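Local coordinates for protein catechol 1,2-dioxygenase (Acinetobacter sp., PDB 1DLT) that uses a bound ferric ion to catalyse the intradiol cleavage of catechol by dioxygen, giving cis,cis-muconate in the beta-ketoadipate pathway, at residues P102-G107 with L237-N242; I155-T160 with I195-Y200; Y164-P169 with N177-I182; R221-H226 with A244-T249. All coordinates share one frame; numbering follows the deposited sequence.

Interaction 1: P102-G107 with L237-N242; sequences PRTIEG and LTTQIN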
# COMPACT_ATOMS: atom_id res chain seq x y z
N PRO A 102 -25.96 15.36 10.88
CA PRO A 102 -24.52 15.30 10.63
C PRO A 102 -24.09 14.10 9.77
O PRO A 102 -24.59 12.97 9.94
CB PRO A 102 -23.94 15.19 12.05
CG PRO A 102 -24.95 15.87 12.88
CD PRO A 102 -26.19 15.26 12.33
N ARG A 103 -23.18 14.34 8.84
CA ARG A 103 -22.68 13.25 8.04
C ARG A 103 -21.55 12.61 8.85
O ARG A 103 -21.03 13.22 9.78
CB ARG A 103 -22.04 13.77 6.73
CG ARG A 103 -20.89 14.78 6.98
CD ARG A 103 -19.98 14.93 5.78
NE ARG A 103 -20.69 15.39 4.59
CZ ARG A 103 -21.13 16.62 4.38
NH1 ARG A 103 -20.94 17.57 5.29
NH2 ARG A 103 -21.77 16.91 3.25
N THR A 104 -21.20 11.38 8.51
CA THR A 104 -20.02 10.75 9.10
C THR A 104 -19.59 9.69 8.12
O THR A 104 -20.26 9.51 7.10
CB THR A 104 -20.22 10.22 10.56
OG1 THR A 104 -18.91 10.05 11.13
CG2 THR A 104 -21.02 8.91 10.61
N ILE A 105 -18.50 8.99 8.43
CA ILE A 105 -17.94 8.05 7.46
C ILE A 105 -18.80 6.87 7.06
O ILE A 105 -19.67 6.39 7.80
CB ILE A 105 -16.51 7.56 7.90
CG1 ILE A 105 -16.62 6.46 8.97
CG2 ILE A 105 -15.71 8.77 8.44
CD1 ILE A 105 -15.28 5.84 9.35
N GLU A 106 -18.58 6.45 5.84
CA GLU A 106 -19.29 5.37 5.27
C GLU A 106 -18.73 4.06 5.75
O GLU A 106 -19.46 3.11 6.02
CB GLU A 106 -19.19 5.46 3.73
CG GLU A 106 -19.79 4.27 3.01
CD GLU A 106 -19.62 4.39 1.49
OE1 GLU A 106 -19.51 5.53 0.95
OE2 GLU A 106 -19.62 3.32 0.83
N GLY A 107 -17.41 3.98 5.88
CA GLY A 107 -16.83 2.70 6.27
C GLY A 107 -16.60 1.91 4.98
O GLY A 107 -17.13 2.25 3.93
N LEU A 237 -27.26 11.45 1.79
CA LEU A 237 -26.76 11.54 3.18
C LEU A 237 -26.04 10.24 3.56
O LEU A 237 -26.61 9.17 3.40
CB LEU A 237 -27.89 11.66 4.23
CG LEU A 237 -27.84 12.56 5.45
CD1 LEU A 237 -28.80 11.96 6.46
CD2 LEU A 237 -26.44 12.61 6.07
N THR A 238 -24.85 10.35 4.12
CA THR A 238 -24.12 9.19 4.60
C THR A 238 -23.93 9.48 6.08
O THR A 238 -23.37 10.51 6.45
CB THR A 238 -22.72 9.06 3.97
OG1 THR A 238 -22.87 8.83 2.58
CG2 THR A 238 -21.95 7.90 4.60
N THR A 239 -24.41 8.59 6.92
CA THR A 239 -24.25 8.82 8.33
C THR A 239 -24.34 7.49 9.10
O THR A 239 -24.42 6.41 8.48
CB THR A 239 -25.29 9.85 8.86
OG1 THR A 239 -24.84 10.34 10.12
CG2 THR A 239 -26.68 9.22 9.05
N GLN A 240 -24.28 7.57 10.43
CA GLN A 240 -24.37 6.39 11.30
C GLN A 240 -24.96 6.82 12.63
O GLN A 240 -25.03 8.02 12.92
CB GLN A 240 -22.99 5.84 11.65
CG GLN A 240 -22.14 5.28 10.55
CD GLN A 240 -20.78 4.87 11.11
OE1 GLN A 240 -20.72 4.42 12.24
NE2 GLN A 240 -19.70 5.02 10.33
N ILE A 241 -25.39 5.84 13.43
CA ILE A 241 -25.86 6.10 14.78
C ILE A 241 -25.10 5.11 15.66
O ILE A 241 -24.79 4.00 15.22
CB ILE A 241 -27.37 5.96 14.95
CG1 ILE A 241 -27.85 4.57 14.54
CG2 ILE A 241 -28.03 7.09 14.21
CD1 ILE A 241 -29.36 4.38 14.63
N ASN A 242 -24.73 5.56 16.87
CA ASN A 242 -23.99 4.77 17.83
C ASN A 242 -24.94 4.46 18.96
O ASN A 242 -25.71 5.33 19.36
CB ASN A 242 -22.82 5.57 18.44
CG ASN A 242 -21.91 6.10 17.40
OD1 ASN A 242 -21.25 5.33 16.70
ND2 ASN A 242 -21.86 7.42 17.25
O HOH W 1 -22.11 5.09 7.04
O HOH W 2 -20.77 7.92 1.14

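Interaction 2: I155-T160 with I195-Y200; sequences IWHANT and ILPAGY. With CAQ (catechol), chain D.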
# COMPACT_ATOMS: atom_id res chain seq x y z
N ILE A 155 -29.70 0.59 5.20
CA ILE A 155 -29.16 0.30 6.51
C ILE A 155 -28.35 -0.99 6.54
O ILE A 155 -28.77 -2.02 6.02
CB ILE A 155 -30.29 0.15 7.55
CG1 ILE A 155 -31.18 1.40 7.51
CG2 ILE A 155 -29.72 -0.03 8.96
CD1 ILE A 155 -32.28 1.41 8.55
N TRP A 156 -27.16 -0.94 7.12
CA TRP A 156 -26.38 -2.15 7.25
C TRP A 156 -25.66 -2.07 8.58
O TRP A 156 -25.34 -1.00 9.06
CB TRP A 156 -25.41 -2.32 6.07
CG TRP A 156 -24.30 -1.28 5.86
CD1 TRP A 156 -22.96 -1.45 6.11
CD2 TRP A 156 -24.44 0.04 5.31
NE1 TRP A 156 -22.26 -0.31 5.74
CE2 TRP A 156 -23.14 0.61 5.24
CE3 TRP A 156 -25.53 0.80 4.86
CZ2 TRP A 156 -22.91 1.89 4.76
CZ3 TRP A 156 -25.30 2.08 4.37
CH2 TRP A 156 -24.00 2.61 4.33
N HIS A 157 -25.46 -3.23 9.20
CA HIS A 157 -24.77 -3.27 10.49
C HIS A 157 -24.24 -4.68 10.75
O HIS A 157 -24.48 -5.60 9.96
CB HIS A 157 -25.73 -2.80 11.58
CG HIS A 157 -26.87 -3.73 11.83
ND1 HIS A 157 -26.74 -4.90 12.55
CD2 HIS A 157 -28.18 -3.63 11.49
CE1 HIS A 157 -27.93 -5.48 12.65
NE2 HIS A 157 -28.82 -4.74 12.01
N ALA A 158 -23.52 -4.85 11.85
CA ALA A 158 -22.93 -6.13 12.20
C ALA A 158 -23.81 -6.92 13.15
O ALA A 158 -24.79 -6.38 13.69
CB ALA A 158 -21.56 -5.88 12.84
N ASN A 159 -23.47 -8.19 13.36
CA ASN A 159 -24.23 -9.03 14.29
C ASN A 159 -23.59 -8.85 15.64
O ASN A 159 -22.75 -7.96 15.81
CB ASN A 159 -24.20 -10.51 13.90
CG ASN A 159 -22.78 -11.04 13.72
OD1 ASN A 159 -21.84 -10.53 14.32
ND2 ASN A 159 -22.64 -12.10 12.91
N THR A 160 -23.97 -9.69 16.60
CA THR A 160 -23.44 -9.59 17.96
C THR A 160 -21.97 -9.98 18.07
O THR A 160 -21.38 -9.89 19.14
CB THR A 160 -24.27 -10.43 18.96
OG1 THR A 160 -24.17 -11.82 18.59
CG2 THR A 160 -25.74 -10.01 18.93
N ILE A 195 -31.38 -6.85 14.91
CA ILE A 195 -30.85 -7.17 16.24
C ILE A 195 -29.84 -6.09 16.60
O ILE A 195 -29.32 -5.41 15.72
CB ILE A 195 -30.09 -8.54 16.26
CG1 ILE A 195 -28.97 -8.52 15.23
CG2 ILE A 195 -31.05 -9.71 15.98
CD1 ILE A 195 -28.13 -9.77 15.22
N LEU A 196 -29.57 -5.93 17.90
CA LEU A 196 -28.58 -4.95 18.33
C LEU A 196 -27.20 -5.43 17.92
O LEU A 196 -26.79 -6.55 18.24
CB LEU A 196 -28.58 -4.77 19.84
CG LEU A 196 -29.39 -3.65 20.44
CD1 LEU A 196 -29.18 -3.66 21.96
CD2 LEU A 196 -28.92 -2.33 19.87
N PRO A 197 -26.47 -4.59 17.17
CA PRO A 197 -25.12 -4.95 16.72
C PRO A 197 -24.14 -4.84 17.87
O PRO A 197 -24.43 -4.21 18.89
CB PRO A 197 -24.85 -3.90 15.65
CG PRO A 197 -25.51 -2.71 16.27
CD PRO A 197 -26.86 -3.28 16.63
N ALA A 198 -23.00 -5.51 17.75
CA ALA A 198 -21.95 -5.42 18.76
C ALA A 198 -20.88 -4.58 18.05
O ALA A 198 -20.83 -4.56 16.82
CB ALA A 198 -21.37 -6.80 19.09
N GLY A 199 -20.04 -3.88 18.80
CA GLY A 199 -19.00 -3.08 18.17
C GLY A 199 -18.13 -3.93 17.25
O GLY A 199 -18.03 -5.16 17.41
N TYR A 200 -17.54 -3.29 16.24
CA TYR A 200 -16.65 -3.95 15.29
C TYR A 200 -15.20 -3.83 15.83
O TYR A 200 -14.83 -2.82 16.46
CB TYR A 200 -16.75 -3.25 13.94
CG TYR A 200 -15.76 -3.71 12.91
CD1 TYR A 200 -16.06 -4.77 12.07
CD2 TYR A 200 -14.51 -3.09 12.78
CE1 TYR A 200 -15.14 -5.21 11.12
CE2 TYR A 200 -13.58 -3.53 11.84
CZ TYR A 200 -13.90 -4.59 11.02
OH TYR A 200 -12.97 -5.05 10.10
C1 CAQ D . -14.58 1.03 9.71
C2 CAQ D . -15.82 1.74 9.85
C3 CAQ D . -16.96 1.06 10.25
O3 CAQ D . -18.15 1.73 10.38
C4 CAQ D . -16.91 -0.30 10.52
O4 CAQ D . -18.05 -0.95 10.91
C5 CAQ D . -15.73 -1.00 10.39
C6 CAQ D . -14.54 -0.32 9.97

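Interaction 3: Y164-P169 with N177-I182; sequences YSHFDP and NMRRSI. With FE (Fe (III) ion), chain C; CAQ (catechol), chain D.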
# COMPACT_ATOMS: atom_id res chain seq x y z
N TYR A 164 -19.96 -8.40 9.59
CA TYR A 164 -20.95 -7.99 8.60
C TYR A 164 -21.11 -9.10 7.59
O TYR A 164 -20.16 -9.85 7.34
CB TYR A 164 -20.49 -6.74 7.83
CG TYR A 164 -20.51 -5.45 8.63
CD1 TYR A 164 -19.56 -5.20 9.63
CD2 TYR A 164 -21.47 -4.48 8.37
CE1 TYR A 164 -19.58 -4.01 10.35
CE2 TYR A 164 -21.51 -3.30 9.07
CZ TYR A 164 -20.56 -3.07 10.05
OH TYR A 164 -20.59 -1.89 10.74
N SER A 165 -22.29 -9.22 7.00
CA SER A 165 -22.48 -10.21 5.95
C SER A 165 -21.53 -9.80 4.80
O SER A 165 -21.25 -8.59 4.60
CB SER A 165 -23.95 -10.23 5.47
OG SER A 165 -24.39 -8.98 4.99
N HIS A 166 -21.03 -10.80 4.07
CA HIS A 166 -20.09 -10.64 2.95
C HIS A 166 -18.66 -10.35 3.41
O HIS A 166 -17.74 -10.34 2.60
CB HIS A 166 -20.55 -9.56 1.98
CG HIS A 166 -21.88 -9.85 1.38
ND1 HIS A 166 -23.07 -9.67 2.06
CD2 HIS A 166 -22.22 -10.39 0.19
CE1 HIS A 166 -24.07 -10.10 1.32
NE2 HIS A 166 -23.58 -10.54 0.17
N PHE A 167 -18.46 -10.11 4.70
CA PHE A 167 -17.14 -9.85 5.25
C PHE A 167 -16.98 -10.62 6.56
O PHE A 167 -16.15 -10.26 7.39
CB PHE A 167 -16.91 -8.36 5.51
CG PHE A 167 -17.11 -7.52 4.30
CD1 PHE A 167 -16.05 -7.30 3.42
CD2 PHE A 167 -18.34 -6.94 4.03
CE1 PHE A 167 -16.21 -6.51 2.26
CE2 PHE A 167 -18.52 -6.14 2.89
CZ PHE A 167 -17.44 -5.93 2.00
N ASP A 168 -17.78 -11.67 6.73
CA ASP A 168 -17.73 -12.49 7.93
C ASP A 168 -16.56 -13.47 7.82
O ASP A 168 -16.58 -14.40 7.01
CB ASP A 168 -19.02 -13.29 8.10
CG ASP A 168 -19.14 -13.90 9.47
OD1 ASP A 168 -18.12 -14.42 9.97
OD2 ASP A 168 -20.24 -13.85 10.06
N PRO A 169 -15.51 -13.26 8.64
CA PRO A 169 -14.33 -14.12 8.62
C PRO A 169 -14.56 -15.60 9.00
O PRO A 169 -13.70 -16.45 8.76
CB PRO A 169 -13.40 -13.40 9.59
CG PRO A 169 -14.39 -12.86 10.61
CD PRO A 169 -15.34 -12.20 9.64
N ASN A 177 -27.53 -10.37 4.86
CA ASN A 177 -28.03 -10.48 6.21
C ASN A 177 -27.72 -9.14 6.86
O ASN A 177 -26.58 -8.68 6.78
CB ASN A 177 -27.32 -11.57 6.98
CG ASN A 177 -27.95 -11.83 8.32
OD1 ASN A 177 -27.26 -12.19 9.28
ND2 ASN A 177 -29.26 -11.68 8.40
N MET A 178 -28.72 -8.54 7.50
CA MET A 178 -28.61 -7.26 8.20
C MET A 178 -28.24 -6.09 7.28
O MET A 178 -27.49 -5.19 7.66
CB MET A 178 -27.60 -7.41 9.34
CG MET A 178 -28.01 -8.51 10.34
SD MET A 178 -26.79 -8.70 11.62
CE MET A 178 -25.36 -9.19 10.62
N ARG A 179 -28.77 -6.14 6.06
CA ARG A 179 -28.56 -5.13 5.05
C ARG A 179 -29.90 -5.04 4.31
O ARG A 179 -30.33 -6.03 3.72
CB ARG A 179 -27.47 -5.56 4.05
CG ARG A 179 -26.04 -5.65 4.61
CD ARG A 179 -25.13 -6.27 3.54
NE ARG A 179 -23.77 -6.52 3.99
CZ ARG A 179 -22.86 -5.56 4.21
NH1 ARG A 179 -23.19 -4.29 4.00
NH2 ARG A 179 -21.63 -5.88 4.62
N ARG A 180 -30.55 -3.88 4.36
CA ARG A 180 -31.81 -3.71 3.67
C ARG A 180 -31.96 -2.29 3.16
O ARG A 180 -31.34 -1.35 3.70
CB ARG A 180 -32.99 -4.00 4.61
CG ARG A 180 -33.16 -5.45 5.00
CD ARG A 180 -33.56 -6.32 3.81
NE ARG A 180 -33.88 -7.68 4.24
CZ ARG A 180 -32.98 -8.60 4.61
NH1 ARG A 180 -31.69 -8.34 4.56
NH2 ARG A 180 -33.39 -9.81 4.99
N SER A 181 -32.76 -2.13 2.11
CA SER A 181 -33.06 -0.80 1.59
C SER A 181 -34.54 -0.62 1.88
O SER A 181 -35.35 -1.48 1.55
CB SER A 181 -32.82 -0.68 0.09
OG SER A 181 -31.45 -0.80 -0.23
N ILE A 182 -34.89 0.49 2.51
CA ILE A 182 -36.30 0.74 2.81
C ILE A 182 -36.78 2.06 2.24
O ILE A 182 -36.17 3.09 2.42
CB ILE A 182 -36.56 0.64 4.34
CG1 ILE A 182 -36.22 -0.80 4.76
CG2 ILE A 182 -38.03 1.03 4.70
CD1 ILE A 182 -36.84 -1.24 6.00
FE FE C . -19.57 -0.23 10.43
C1 CAQ D . -14.58 1.03 9.71
C2 CAQ D . -15.82 1.74 9.85
C3 CAQ D . -16.96 1.06 10.25
O3 CAQ D . -18.15 1.73 10.38
C4 CAQ D . -16.91 -0.30 10.52
O4 CAQ D . -18.05 -0.95 10.91
C5 CAQ D . -15.73 -1.00 10.39
C6 CAQ D . -14.54 -0.32 9.97
O HOH W 3 -24.14 -7.17 7.65
O HOH W 4 -17.70 -0.53 8.91

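Interaction 4: R221-H226 with A244-T249; sequences RPAHIH and AGDPYT. With FE (Fe (III) ion), chain C; CAQ (catechol), chain D.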
# COMPACT_ATOMS: atom_id res chain seq x y z
N ARG A 221 -14.51 -0.24 17.38
CA ARG A 221 -15.56 0.72 17.08
C ARG A 221 -16.73 0.41 18.00
O ARG A 221 -16.96 -0.75 18.36
CB ARG A 221 -16.06 0.59 15.64
CG ARG A 221 -14.99 0.86 14.57
CD ARG A 221 -15.64 1.53 13.40
NE ARG A 221 -16.20 2.79 13.89
CZ ARG A 221 -17.23 3.41 13.35
NH1 ARG A 221 -17.84 2.88 12.29
NH2 ARG A 221 -17.68 4.56 13.88
N PRO A 222 -17.46 1.46 18.42
CA PRO A 222 -18.63 1.23 19.29
C PRO A 222 -19.70 0.55 18.43
O PRO A 222 -19.61 0.58 17.18
CB PRO A 222 -19.03 2.66 19.68
CG PRO A 222 -18.58 3.47 18.44
CD PRO A 222 -17.21 2.90 18.22
N ALA A 223 -20.71 -0.05 19.06
CA ALA A 223 -21.80 -0.67 18.31
C ALA A 223 -22.47 0.47 17.51
O ALA A 223 -22.77 1.54 18.06
CB ALA A 223 -22.80 -1.31 19.27
N HIS A 224 -22.67 0.24 16.21
CA HIS A 224 -23.24 1.28 15.36
C HIS A 224 -24.01 0.72 14.18
O HIS A 224 -23.87 -0.45 13.79
CB HIS A 224 -22.13 2.18 14.82
CG HIS A 224 -21.14 1.44 13.99
ND1 HIS A 224 -20.19 0.62 14.54
CD2 HIS A 224 -21.02 1.32 12.65
CE1 HIS A 224 -19.52 0.01 13.58
NE2 HIS A 224 -20.01 0.42 12.42
N ILE A 225 -24.82 1.60 13.60
CA ILE A 225 -25.65 1.23 12.47
C ILE A 225 -25.47 2.26 11.36
O ILE A 225 -25.59 3.46 11.59
CB ILE A 225 -27.13 1.19 12.88
CG1 ILE A 225 -27.29 0.18 14.03
CG2 ILE A 225 -27.99 0.78 11.65
CD1 ILE A 225 -28.70 0.07 14.66
N HIS A 226 -25.17 1.77 10.17
CA HIS A 226 -24.92 2.62 9.01
C HIS A 226 -26.20 3.03 8.27
O HIS A 226 -27.18 2.27 8.23
CB HIS A 226 -24.03 1.87 8.02
CG HIS A 226 -22.64 1.65 8.50
ND1 HIS A 226 -21.62 2.55 8.26
CD2 HIS A 226 -22.08 0.61 9.17
CE1 HIS A 226 -20.49 2.07 8.76
NE2 HIS A 226 -20.75 0.90 9.32
N ALA A 244 -26.04 4.29 22.47
CA ALA A 244 -25.60 5.01 23.65
C ALA A 244 -25.12 4.04 24.75
O ALA A 244 -25.63 2.91 24.91
CB ALA A 244 -26.74 5.94 24.18
N GLY A 245 -24.09 4.47 25.47
CA GLY A 245 -23.56 3.65 26.54
C GLY A 245 -22.39 2.79 26.11
O GLY A 245 -21.71 2.24 26.97
N ASP A 246 -22.15 2.65 24.81
CA ASP A 246 -21.04 1.82 24.36
C ASP A 246 -19.73 2.38 24.91
O ASP A 246 -19.52 3.59 24.91
CB ASP A 246 -20.98 1.77 22.83
CG ASP A 246 -20.07 0.69 22.35
OD1 ASP A 246 -18.84 0.87 22.43
OD2 ASP A 246 -20.56 -0.37 21.90
N PRO A 247 -18.83 1.51 25.36
CA PRO A 247 -17.54 1.89 25.92
C PRO A 247 -16.69 2.69 24.96
O PRO A 247 -15.82 3.45 25.37
CB PRO A 247 -16.90 0.55 26.26
CG PRO A 247 -18.10 -0.30 26.55
CD PRO A 247 -18.94 0.04 25.36
N TYR A 248 -16.94 2.52 23.66
CA TYR A 248 -16.14 3.22 22.69
C TYR A 248 -16.87 4.33 22.00
O TYR A 248 -16.38 4.86 21.00
CB TYR A 248 -15.58 2.25 21.68
CG TYR A 248 -14.71 1.20 22.33
CD1 TYR A 248 -13.36 1.45 22.57
CD2 TYR A 248 -15.25 0.00 22.78
CE1 TYR A 248 -12.56 0.53 23.24
CE2 TYR A 248 -14.46 -0.93 23.44
CZ TYR A 248 -13.12 -0.65 23.66
OH TYR A 248 -12.31 -1.55 24.31
N THR A 249 -18.02 4.72 22.55
CA THR A 249 -18.79 5.79 21.95
C THR A 249 -17.90 6.98 21.64
O THR A 249 -17.96 7.55 20.55
CB THR A 249 -19.92 6.25 22.89
OG1 THR A 249 -20.81 5.16 23.10
CG2 THR A 249 -20.70 7.41 22.27
FE FE C . -19.57 -0.23 10.43
C1 CAQ D . -14.58 1.03 9.71
C2 CAQ D . -15.82 1.74 9.85
C3 CAQ D . -16.96 1.06 10.25
O3 CAQ D . -18.15 1.73 10.38
C4 CAQ D . -16.91 -0.30 10.52
O4 CAQ D . -18.05 -0.95 10.91
C5 CAQ D . -15.73 -1.00 10.39
C6 CAQ D . -14.54 -0.32 9.97
O HOH W 4 -17.70 -0.53 8.91

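Interaction 1: P102-G107 with L237-N242
The carboxamide of Gln240 meets the backbone of Ile105 in its own plane. Ile105 O accepts a straight hydrogen bond from Gln240 NE2 (2.9 Å, N-H...O angle 166°), although the donor stands above the plane of that carbonyl. The other end of the amide, OE1, is bonded to Arg221 NH1, and these two bonds together fix how the group is turned. The methyl of Thr104 crosses the Gln240 chain at about a right angle, its CG2 resting 3.8 Å from Gln240 CB. It also lies 3.5 Å from Gln240 N, a buried amide for which the model offers no partner.

At the start of the loop the carbonyl of Pro102 is met almost head-on by the hydroxyl of Thr239, OG1 to O 2.6 Å. With chi1 at -162°, that hydroxyl is anti to its own backbone nitrogen and is carried out to the loop. Between these two side-chain bonds Thr104 N donates to Thr238 O at 3.1 Å, and Arg103 CA makes a CH...O contact with the same oxygen. Thr238 CG2 packs against Glu106 CB at 3.8 Å, while a water joins Thr238 OG1 to Glu106 OE1, an oxygen that also forms a salt bridge with Arg308.

The loop 102-107 thus crosses strand 237-243 at a steep angle instead of adding to the sheet. Salt bridges from Arg103 to Asp89 and Asp92 tie it to helix 80-94, and the strand itself runs between strands 224-230 and 262-268.

Interaction 2: I155-T160 with I195-Y200
Ala198 and Pro197 press closely against the backbone leaving strand 152-157, and here the contact is at its tightest. Ala198 N donates to Asn159 O (3.1 Å, N-H...O angle 156°), coming from above the carbonyl plane. Beside this bond the methyl CB of Ala198 sits 3.1 Å from Thr160 O, and Pro197 CB is 3.2 Å from Ala158 O, so that three successive carbonyls are each met by the Pro197-Ala198 pair.

Ala158 O also accepts a hydrogen bond from the imidazole of the residue before it: His157 ND1 reaches it at 2.7 Å with the oxygen in the ring plane. A chi1 of 67° sets that ring between the backbone nitrogen and carbonyl carbon and turns it toward Ile195, whose O lies 3.4 Å from His157 CE1. Because NE2 is bonded to Thr194 OG1, both ring nitrogens are engaged and the rotation of the imidazole is fixed.

Packing is slacker toward Thr160 and Leu196, both partly exposed. Thr160 CG2 comes no nearer to Leu196 O than 3.7 Å, while its hydroxyl turns to Asp128. A wider but buried contact places Ile195 CD1 4.1 Å from Asn159 CA.

Beyond the proline the loop delivers Tyr200 to the active site of this intradiol dioxygenase. Tyr200 is known as an iron ligand, but in this catechol complex Tyr200 OH lies 8.2 Å from the ferric ion. One face of its ring covers catechol C5. This is the displaced tyrosine expected of the family's substrate complexes, in which the catecholate takes over coordination.

Interaction 3: Y164-P169 with N177-I182
Arg179 grips Ser165 side-on, using two nitrogens for two different oxygens. The firmer bond runs from Arg179 NH2 to Ser165 O, at 2.7 Å and 162°, lying in the carbonyl plane and close to that of the guanidinium. The second, from Arg179 NE to Ser165 OG, is equally short at 2.7 Å but bent to 133°. Ser165 OG in turn donates to Asn177 O at 2.8 Å; a chi1 of 58° swings it between its own backbone nitrogen and carbonyl carbon, where it can serve both partners. A water extends the polar network, accepting from Ser165 N and donating to Asn177 O.

Van der Waals contacts flank the same guanidinium. Arg179 NH2 lies in the plane of the Phe167 ring, at its edge, 3.5 Å from CD2, with the two planes steeply inclined. The same nitrogen is 3.5 Å from Tyr164 CB.

Metal coordination is the third kind. Tyr164 opens the type II turn that ends at Phe167, and its OH binds the ferric ion at 2.0 Å. By holding the turn at Ser165, Arg179 probably helps from the second shell to position this ligand.

Strand 179-183 runs between strands 116-118 and 152-157. Arg179 also bonds Leu109 O through NH1, and Val111 of the short strand 111-112 packs on Arg179, His166 and Phe167.

Interaction 4: R221-H226 with A244-T249
An Asx turn at Asp246, set within a type I beta turn from Asp246 to Thr249, presents a carboxylate to the start of the histidine-bearing strand 224-230. Hydrogen bonds define it. Asp246 OD2 receives Ala223 N at 2.9 Å along a nearly linear path (172°), the N-H coming from above the carboxylate plane. The other oxygen, OD1, spends its anti lone pair on Tyr248 N at 2.8 Å, so the carboxylate links the two segments with one bond on each side. A chi1 of -167° extends the group toward Ala223. The backbone of the turn is secured as well: Asp246 O takes both Thr249 N and Thr249 OG1 from the same face of its plane.

Apolar packing is supplied by Pro222. Its CD rests 3.9 Å from Tyr248 CB, the two side chains passing at a slant. Beside this packing, Pro222 CB also touches the polar Asp246 OD1 at 3.3 Å.

Metal and ligand contacts involve other side chains of 221-226. His224 NE2 and His226 NE2 bind the ferric ion, with both catechol oxygens and a water also in its coordination sphere. Arg221, held by Asp252 and Gln240, brings its CD near catechol C3 and lays NH1 over one face of the His224 ring. That ring is held at its edge, where His224 ND1 donates to Pro222 O at 2.7 Å with the oxygen in the ring plane.

How the interactions relate
Followed from the N terminus, the chain illustrates how separate loop closures can converge on one metal. Interaction 1 begins at 102-107, just after the last N-terminal helix, and closes at strand 237-243, making the longest loop. Interaction 2 closes wholly within it, and interaction 3, the shortest, lies inside interaction 2. Interaction 4 opens after interaction 2 has closed but before interaction 1 does, and ends beyond it at 244-249, so interactions 1 and 4 cross. Strands 179-183, 152-157, 224-230 and 237-243 are successive neighbours in the sheet and carry all four contacts. In this catechol complex interactions 3 and 4 supply the iron's protein ligands; interactions 1 and 2 add flanking walls around catechol.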